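PDB 6W04: HAD hydrolase, family IA, variant 3 from Entamoeba histolytica, which binds magnesium and is probably a hydrolase of the haloacid dehalogenase (HAD) superfamily, though its natural substrate is not established. Local coordinates for residues F6-T11 with F105-S110; I165-T170 with T183-A188. All blocks are in the same frame, centred on the assembly; numbering follows the deposited sequence.

From the N terminus the chain runs through strand 3-7 into the metal-binding turn that follows it, then makes a long, mostly helical excursion before strand 105-112 comes back beside strand 3-7; interaction 1 closes that loop of 93 residues. Interaction 2 opens later, at strand 164-168, and closes after helix 171-180, when strand 183-187 pairs with strand 164-168. The two loops therefore follow in series and neither nest nor cross. In space they adjoin, because strands 3-7 and 164-168 are neighbours in the parallel sheet, and D7 and N9 of interaction 1 share one magnesium ion with D169 of interaction 2.

Interaction 1: residues F6-T11 with F105-S110; sequences FDFNGT and FTIATS. With MG (magnesium ion), chain B; EDO (1,2-ethanediol), chain C.
F105 meets F6 at the start of the contact: its CD1 lies 3.9 Å from F6 CE2, near the plane of the F6 ring at its edge, and helix 91-100 packs on both side chains. The carbonyl of T106 follows, taking a nearly straight hydrogen bond from F6 N (F6 N to T106 O 2.8 Å, 168° at the hydrogen). The side chain of I107 lies on the same face of the sheet as F6. Its CG2 rests near F8 CB, while CD1 comes within 3.9 Å of F8 CD1. F119 stacks on the F8 ring. A108 N then donates to F6 O (2.8 Å), fixing the parallel register of two central strands in the Rossmann-like HAD sheet. The chain leads on into the metal-binding turn, where CG of D7 is anti to the backbone N (chi1 180°), and OD2 binds magnesium at 2.1 Å; the other oxygen, OD1, forms a salt bridge with K144. N9 adds its backbone O to the metal, whereas its side chain is held by D15 and S111. T109 brings CB to 4.0 Å from F8 CB, and its OG1 hydrogen-bonds S111 N and a water, which also lies 2.7 Å from D7 OD1, one of several acceptors competing for its protons, and accepts from N9 N, so one water bridges the metal-binding turn and the end of 105-110. At S110 the OG shares a hydrogen bond of 2.9 Å with O2 of an ethanediol; O1 of that probable crystallisation additive occupies another magnesium position, and two waters and D169 complete the six ligands.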
ATOM      1  N   PHE A   6      -8.647  -1.637  -0.117  1.00 30.09           N
ATOM      2  CA  PHE A   6      -7.556  -1.288   0.794  1.00 34.52           C
ATOM      3  C   PHE A   6      -6.188  -1.451   0.131  1.00 30.78           C
ATOM      4  O   PHE A   6      -5.831  -2.551  -0.315  1.00 29.35           O
ATOM      5  CB  PHE A   6      -7.548  -2.171   2.042  1.00 33.01           C
ATOM      6  CG  PHE A   6      -8.783  -2.070   2.910  1.00 28.40           C
ATOM      7  CD1 PHE A   6      -8.822  -1.179   3.971  1.00 31.92           C
ATOM      8  CD2 PHE A   6      -9.844  -2.946   2.729  1.00 33.67           C
ATOM      9  CE1 PHE A   6      -9.938  -1.117   4.820  1.00 34.85           C
ATOM     10  CE2 PHE A   6     -10.976  -2.878   3.555  1.00 39.32           C
ATOM     11  CZ  PHE A   6     -11.013  -1.976   4.599  1.00 37.25           C
ATOM     12  N   ASP A   7      -5.387  -0.390   0.167  1.00 27.57           N
ATOM     13  CA  ASP A   7      -3.943  -0.556  -0.000  1.00 29.04           C
ATOM     14  C   ASP A   7      -3.398  -1.314   1.196  1.00 32.35           C
ATOM     15  O   ASP A   7      -4.009  -1.327   2.265  1.00 30.73           O
ATOM     16  CB  ASP A   7      -3.268   0.805  -0.102  1.00 24.95           C
ATOM     17  CG  ASP A   7      -1.772   0.713  -0.266  1.00 35.70           C
ATOM     18  OD1 ASP A   7      -1.308  -0.076  -1.118  1.00 31.60           O
ATOM     19  OD2 ASP A   7      -1.063   1.458   0.441  1.00 34.18           O
ATOM     20  N   PHE A   8      -2.235  -1.950   1.045  1.00 28.02           N
ATOM     21  CA  PHE A   8      -1.715  -2.738   2.158  1.00 27.79           C
ATOM     22  C   PHE A   8      -0.545  -2.053   2.857  1.00 29.84           C
ATOM     23  O   PHE A   8      -0.701  -1.605   4.000  1.00 28.61           O
ATOM     24  CB  PHE A   8      -1.367  -4.152   1.716  1.00 28.38           C
ATOM     25  CG  PHE A   8      -1.155  -5.078   2.878  1.00 29.55           C
ATOM     26  CD1 PHE A   8      -2.241  -5.664   3.513  1.00 30.40           C
ATOM     27  CD2 PHE A   8       0.115  -5.278   3.394  1.00 30.51           C
ATOM     28  CE1 PHE A   8      -2.064  -6.482   4.616  1.00 31.88           C
ATOM     29  CE2 PHE A   8       0.304  -6.107   4.486  1.00 33.64           C
ATOM     30  CZ  PHE A   8      -0.787  -6.701   5.098  1.00 31.30           C
ATOM     31  N   ASN A   9       0.620  -1.934   2.207  1.00 29.57           N
ATOM     32  CA  ASN A   9       1.798  -1.352   2.849  1.00 27.50           C
ATOM     33  C   ASN A   9       1.575   0.119   3.179  1.00 28.73           C
ATOM     34  O   ASN A   9       1.233   0.919   2.307  1.00 29.86           O
ATOM     35  CB  ASN A   9       3.008  -1.492   1.926  1.00 29.11           C
ATOM     36  CG  ASN A   9       3.255  -2.929   1.536  1.00 40.31           C
ATOM     37  OD1 ASN A   9       2.914  -3.367   0.430  1.00 39.40           O
ATOM     38  ND2 ASN A   9       3.809  -3.689   2.467  1.00 35.80           N
ATOM     39  N   GLY A  10       1.796   0.478   4.441  1.00 31.24           N
ATOM     40  CA  GLY A  10       1.618   1.850   4.887  1.00 30.89           C
ATOM     41  C   GLY A  10       0.185   2.213   5.194  1.00 35.61           C
ATOM     42  O   GLY A  10      -0.058   3.274   5.766  1.00 32.47           O
ATOM     43  N   THR A  11      -0.760   1.343   4.860  1.00 33.98           N
ATOM     44  CA  THR A  11      -2.183   1.582   5.055  1.00 33.52           C
ATOM     45  C   THR A  11      -2.776   0.578   6.037  1.00 31.72           C
ATOM     46  O   THR A  11      -3.304   0.981   7.080  1.00 31.85           O
ATOM     47  CB  THR A  11      -2.894   1.519   3.683  1.00 31.33           C
ATOM     48  OG1 THR A  11      -2.458   2.615   2.858  1.00 29.67           O
ATOM     49  CG2 THR A  11      -4.415   1.576   3.839  1.00 28.85           C
ATOM     50  N   PHE A 105     -15.069  -6.038  -0.219  1.00 40.19           N
ATOM     51  CA  PHE A 105     -13.839  -5.298  -0.023  1.00 36.71           C
ATOM     52  C   PHE A 105     -12.674  -6.215  -0.357  1.00 37.69           C
ATOM     53  O   PHE A 105     -12.770  -7.441  -0.225  1.00 37.27           O
ATOM     54  CB  PHE A 105     -13.703  -4.759   1.413  1.00 43.79           C
ATOM     55  CG  PHE A 105     -13.766  -5.821   2.492  1.00 41.70           C
ATOM     56  CD1 PHE A 105     -12.599  -6.379   3.004  1.00 38.02           C
ATOM     57  CD2 PHE A 105     -14.993  -6.237   3.019  1.00 40.38           C
ATOM     58  CE1 PHE A 105     -12.637  -7.347   4.018  1.00 34.63           C
ATOM     59  CE2 PHE A 105     -15.058  -7.222   4.032  1.00 39.21           C
ATOM     60  CZ  PHE A 105     -13.879  -7.775   4.540  1.00 35.32           C
ATOM     61  N   THR A 106     -11.571  -5.615  -0.780  1.00 35.83           N
ATOM     62  CA  THR A 106     -10.385  -6.412  -1.039  1.00 34.55           C
ATOM     63  C   THR A 106      -9.152  -5.540  -0.857  1.00 34.34           C
ATOM     64  O   THR A 106      -9.243  -4.325  -0.639  1.00 32.96           O
ATOM     65  CB  THR A 106     -10.413  -7.028  -2.444  1.00 33.62           C
ATOM     66  OG1 THR A 106      -9.368  -8.005  -2.531  1.00 36.45           O
ATOM     67  CG2 THR A 106     -10.196  -5.949  -3.544  1.00 31.67           C
ATOM     68  N   ILE A 107      -8.000  -6.186  -0.975  1.00 28.89           N
ATOM     69  CA  ILE A 107      -6.692  -5.557  -0.888  1.00 29.94           C
ATOM     70  C   ILE A 107      -6.120  -5.396  -2.289  1.00 34.27           C
ATOM     71  O   ILE A 107      -6.253  -6.294  -3.137  1.00 34.16           O
ATOM     72  CB  ILE A 107      -5.750  -6.400  -0.013  1.00 30.86           C
ATOM     73  CG1 ILE A 107      -6.134  -6.275   1.461  1.00 29.43           C
ATOM     74  CG2 ILE A 107      -4.274  -5.967  -0.244  1.00 33.81           C
ATOM     75  CD1 ILE A 107      -5.511  -7.390   2.370  1.00 27.89           C
ATOM     76  N   ALA A 108      -5.489  -4.245  -2.537  1.00 25.95           N
ATOM     77  CA  ALA A 108      -4.636  -4.034  -3.697  1.00 29.29           C
ATOM     78  C   ALA A 108      -3.277  -3.585  -3.177  1.00 42.23           C
ATOM     79  O   ALA A 108      -3.203  -2.743  -2.278  1.00 47.87           O
ATOM     80  CB  ALA A 108      -5.226  -2.994  -4.646  1.00 29.17           C
ATOM     81  N   THR A 109      -2.206  -4.161  -3.699  1.00 33.48           N
ATOM     82  CA  THR A 109      -0.891  -3.768  -3.234  1.00 32.48           C
ATOM     83  C   THR A 109       0.065  -3.750  -4.412  1.00 37.66           C
ATOM     84  O   THR A 109      -0.096  -4.509  -5.370  1.00 34.53           O
ATOM     85  CB  THR A 109      -0.390  -4.718  -2.119  1.00 31.60           C
ATOM     86  OG1 THR A 109       0.967  -4.409  -1.776  1.00 34.15           O
ATOM     87  CG2 THR A 109      -0.471  -6.164  -2.548  1.00 31.98           C
ATOM     88  N   SER A 110       1.061  -2.866  -4.332  1.00 31.68           N
ATOM     89  CA  SER A 110       2.170  -2.878  -5.279  1.00 32.22           C
ATOM     90  C   SER A 110       3.144  -4.009  -5.011  1.00 30.10           C
ATOM     91  O   SER A 110       4.048  -4.227  -5.824  1.00 32.92           O
ATOM     92  CB  SER A 110       2.955  -1.567  -5.230  1.00 38.32           C
ATOM     93  OG  SER A 110       2.148  -0.440  -5.501  1.00 56.28           O
TER
HETATM   94 MG    MG B 301       0.896   2.069   0.568  1.00 28.64          MG
HETATM   95  C1  EDO C 302       3.112   0.642  -1.010  1.00 53.61           C
HETATM   96  O1  EDO C 302       1.746   0.632  -0.617  1.00 34.61           O
HETATM   97  C2  EDO C 302       3.049   0.167  -2.421  1.00 50.47           C
HETATM   98  O2  EDO C 302       1.829   0.716  -2.912  1.00 51.02           O
HETATM   99  O   HOH W   1       0.546  -1.954  -0.676  1.00 32.30           O
HETATM  100  O   HOH W   2       0.425   3.103  -1.238  1.00 29.29           O
HETATM  101  O   HOH W   3       2.894   2.864   1.057  1.00 30.53           O

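Interaction 2: residues I165-T170 with T183-A188; sequences IVFEDT and TPIGIA. With MG (magnesium ion), chain B; SO4 (sulfate ion), chain D.
F167 and I185 lie side by side and point the same way, F167 CE2 being 3.7 Å from I185 CG2. F167 CD2 also comes within 3.9 Å of I187 CD1. CG2 of I165 sits over one face of the ring, 4.0 Å above its plane and displaced toward the rim; the same methyl touches I185 CD1. At the far end the side chains of I165 and T183 cross obliquely, I165 CD1 lying 4.0 Å from T183 CG2. Helix 214-222 covers this face, and F209 meets the F167 ring edge-to-face. V166, P184 and E168 occupy the other face, against helix 171-180. Four backbone hydrogen bonds link the parallel strands: V166 N to T183 O, I185 N to V166 O, E168 N to I185 O and I187 N to E168 O.

The last brings the chain to the metal site. E168 bends at chi2 (-76°), OE1 accepting from D169 N through its anti lone pair and from a magnesium-bound water, while OE2 is held by K144 and Y150. D169 CG lies between its backbone N and carbonyl carbon (chi1 68°); OD2 binds magnesium at 2.1 Å and is approached by T11 OG1, a probable hydrogen bond, and OD1 accepts from a second bound water. Another water spans D169 O and I187 O. T170, the N-cap of helix 171-180, donates from OG1 to a sulfate oxygen, SO4 O2, at 2.8 Å. The beta-alpha-beta crossover 164-187 is Rossmann-like, and the acidic pair E168-D169 at its first strand's end corresponds to motif IV of the HAD superfamily.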
ATOM      1  N   ILE A 165     -14.630   3.216  -2.288  1.00 44.45           N
ATOM      2  CA  ILE A 165     -13.678   3.881  -1.409  1.00 40.24           C
ATOM      3  C   ILE A 165     -12.322   3.199  -1.545  1.00 39.37           C
ATOM      4  O   ILE A 165     -12.234   1.966  -1.586  1.00 38.56           O
ATOM      5  CB  ILE A 165     -14.167   3.844   0.052  1.00 41.34           C
ATOM      6  CG1 ILE A 165     -15.421   4.701   0.201  1.00 41.84           C
ATOM      7  CG2 ILE A 165     -13.057   4.299   0.984  1.00 35.39           C
ATOM      8  CD1 ILE A 165     -15.173   6.221   0.045  1.00 44.95           C
ATOM      9  N   VAL A 166     -11.261   4.005  -1.628  1.00 34.45           N
ATOM     10  CA  VAL A 166      -9.886   3.538  -1.577  1.00 31.44           C
ATOM     11  C   VAL A 166      -9.206   4.184  -0.377  1.00 34.65           C
ATOM     12  O   VAL A 166      -9.275   5.406  -0.208  1.00 40.11           O
ATOM     13  CB  VAL A 166      -9.126   3.864  -2.874  1.00 33.10           C
ATOM     14  CG1 VAL A 166      -7.629   3.544  -2.706  1.00 30.32           C
ATOM     15  CG2 VAL A 166      -9.739   3.092  -4.036  1.00 35.74           C
ATOM     16  N   PHE A 167      -8.583   3.359   0.467  1.00 30.93           N
ATOM     17  CA  PHE A 167      -7.720   3.813   1.555  1.00 31.55           C
ATOM     18  C   PHE A 167      -6.274   3.727   1.076  1.00 34.93           C
ATOM     19  O   PHE A 167      -5.836   2.668   0.625  1.00 33.22           O
ATOM     20  CB  PHE A 167      -7.896   2.952   2.808  1.00 28.67           C
ATOM     21  CG  PHE A 167      -9.221   3.173   3.530  1.00 32.48           C
ATOM     22  CD1 PHE A 167     -10.245   2.248   3.431  1.00 35.00           C
ATOM     23  CD2 PHE A 167      -9.404   4.284   4.332  1.00 32.12           C
ATOM     24  CE1 PHE A 167     -11.451   2.424   4.118  1.00 34.73           C
ATOM     25  CE2 PHE A 167     -10.607   4.493   5.012  1.00 35.96           C
ATOM     26  CZ  PHE A 167     -11.629   3.555   4.901  1.00 46.82           C
ATOM     27  N   GLU A 168      -5.545   4.833   1.172  1.00 31.96           N
ATOM     28  CA  GLU A 168      -4.204   4.894   0.606  1.00 30.17           C
ATOM     29  C   GLU A 168      -3.349   5.790   1.488  1.00 34.71           C
ATOM     30  O   GLU A 168      -3.873   6.653   2.196  1.00 35.15           O
ATOM     31  CB  GLU A 168      -4.237   5.433  -0.830  1.00 31.07           C
ATOM     32  CG  GLU A 168      -4.232   4.377  -1.886  1.00 26.30           C
ATOM     33  CD  GLU A 168      -2.851   3.776  -2.067  1.00 39.16           C
ATOM     34  OE1 GLU A 168      -1.920   4.150  -1.296  1.00 34.00           O
ATOM     35  OE2 GLU A 168      -2.703   2.940  -2.986  1.00 32.20           O
ATOM     36  N   ASP A 169      -2.019   5.588   1.433  1.00 30.25           N
ATOM     37  CA  ASP A 169      -1.095   6.327   2.299  1.00 31.45           C
ATOM     38  C   ASP A 169      -0.048   7.145   1.555  1.00 33.97           C
ATOM     39  O   ASP A 169       0.739   7.844   2.206  1.00 35.73           O
ATOM     40  CB  ASP A 169      -0.364   5.378   3.262  1.00 26.13           C
ATOM     41  CG  ASP A 169       0.610   4.451   2.552  1.00 29.57           C
ATOM     42  OD1 ASP A 169       1.821   4.480   2.876  1.00 31.29           O
ATOM     43  OD2 ASP A 169       0.157   3.676   1.679  1.00 33.40           O
ATOM     44  N   THR A 170      -0.000   7.079   0.224  1.00 30.42           N
ATOM     45  CA  THR A 170       1.022   7.785  -0.535  1.00 30.24           C
ATOM     46  C   THR A 170       0.401   8.667  -1.605  1.00 30.40           C
ATOM     47  O   THR A 170      -0.748   8.478  -2.016  1.00 28.70           O
ATOM     48  CB  THR A 170       1.986   6.821  -1.236  1.00 34.07           C
ATOM     49  OG1 THR A 170       1.239   6.049  -2.187  1.00 32.82           O
ATOM     50  CG2 THR A 170       2.663   5.896  -0.210  1.00 32.38           C
ATOM     51  N   THR A 183     -13.007   7.120  -4.807  1.00 43.87           N
ATOM     52  CA  THR A 183     -12.937   8.203  -3.826  1.00 37.87           C
ATOM     53  C   THR A 183     -11.929   7.846  -2.742  1.00 40.32           C
ATOM     54  O   THR A 183     -12.150   6.879  -1.991  1.00 39.80           O
ATOM     55  CB  THR A 183     -14.309   8.468  -3.213  1.00 43.76           C
ATOM     56  OG1 THR A 183     -15.199   8.948  -4.234  1.00 47.02           O
ATOM     57  CG2 THR A 183     -14.211   9.514  -2.101  1.00 41.29           C
ATOM     58  N   PRO A 184     -10.814   8.571  -2.623  1.00 41.95           N
ATOM     59  CA  PRO A 184      -9.759   8.157  -1.692  1.00 37.61           C
ATOM     60  C   PRO A 184      -9.920   8.770  -0.312  1.00 42.93           C
ATOM     61  O   PRO A 184     -10.355   9.914  -0.144  1.00 43.38           O
ATOM     62  CB  PRO A 184      -8.482   8.689  -2.367  1.00 36.20           C
ATOM     63  CG  PRO A 184      -8.951   9.999  -3.007  1.00 35.96           C
ATOM     64  CD  PRO A 184     -10.440   9.794  -3.367  1.00 39.59           C
ATOM     65  N   ILE A 185      -9.551   7.981   0.690  1.00 33.91           N
ATOM     66  CA  ILE A 185      -9.431   8.435   2.073  1.00 39.49           C
ATOM     67  C   ILE A 185      -7.990   8.168   2.493  1.00 38.38           C
ATOM     68  O   ILE A 185      -7.514   7.030   2.402  1.00 35.53           O
ATOM     69  CB  ILE A 185     -10.427   7.727   3.008  1.00 40.51           C
ATOM     70  CG1 ILE A 185     -11.872   8.022   2.572  1.00 40.94           C
ATOM     71  CG2 ILE A 185     -10.168   8.127   4.465  1.00 40.75           C
ATOM     72  CD1 ILE A 185     -12.970   7.339   3.428  1.00 41.26           C
ATOM     73  N   GLY A 186      -7.285   9.218   2.910  1.00 38.22           N
ATOM     74  CA  GLY A 186      -5.874   9.067   3.229  1.00 35.52           C
ATOM     75  C   GLY A 186      -5.691   8.427   4.595  1.00 38.05           C
ATOM     76  O   GLY A 186      -6.496   8.622   5.509  1.00 33.67           O
ATOM     77  N   ILE A 187      -4.639   7.611   4.710  1.00 34.08           N
ATOM     78  CA  ILE A 187      -4.206   7.049   5.985  1.00 31.14           C
ATOM     79  C   ILE A 187      -2.922   7.761   6.381  1.00 34.99           C
ATOM     80  O   ILE A 187      -1.922   7.703   5.651  1.00 30.38           O
ATOM     81  CB  ILE A 187      -3.997   5.527   5.912  1.00 29.26           C
ATOM     82  CG1 ILE A 187      -5.329   4.795   5.678  1.00 34.63           C
ATOM     83  CG2 ILE A 187      -3.366   5.028   7.196  1.00 30.75           C
ATOM     84  CD1 ILE A 187      -6.382   5.039   6.756  1.00 34.45           C
ATOM     85  N   ALA A 188      -2.940   8.435   7.538  1.00 32.39           N
ATOM     86  CA  ALA A 188      -1.821   9.291   7.952  1.00 37.34           C
ATOM     87  C   ALA A 188      -0.707   8.490   8.648  1.00 38.29           C
ATOM     88  O   ALA A 188      -0.309   8.763   9.779  1.00 38.23           O
ATOM     89  CB  ALA A 188      -2.336  10.418   8.849  1.00 35.70           C
TER
HETATM   90 MG    MG B 301       0.896   2.069   0.568  1.00 28.64          MG
HETATM   91  S   SO4 D 303       3.452   3.681  -4.241  0.83 81.01           S
HETATM   92  O1  SO4 D 303       4.475   4.467  -3.554  0.83 86.66           O
HETATM   93  O2  SO4 D 303       2.204   3.736  -3.484  0.83 69.12           O
HETATM   94  O3  SO4 D 303       3.886   2.299  -4.384  0.83 89.62           O
HETATM   95  O4  SO4 D 303       3.262   4.219  -5.580  0.83 88.74           O
HETATM   96  O   HOH W   2       0.425   3.103  -1.238  1.00 29.29           O
HETATM   97  O   HOH W   4       0.783   8.571   4.950  1.00 31.88           O
HETATM   98  O   HOH W   3       2.894   2.864   1.057  1.00 30.53           O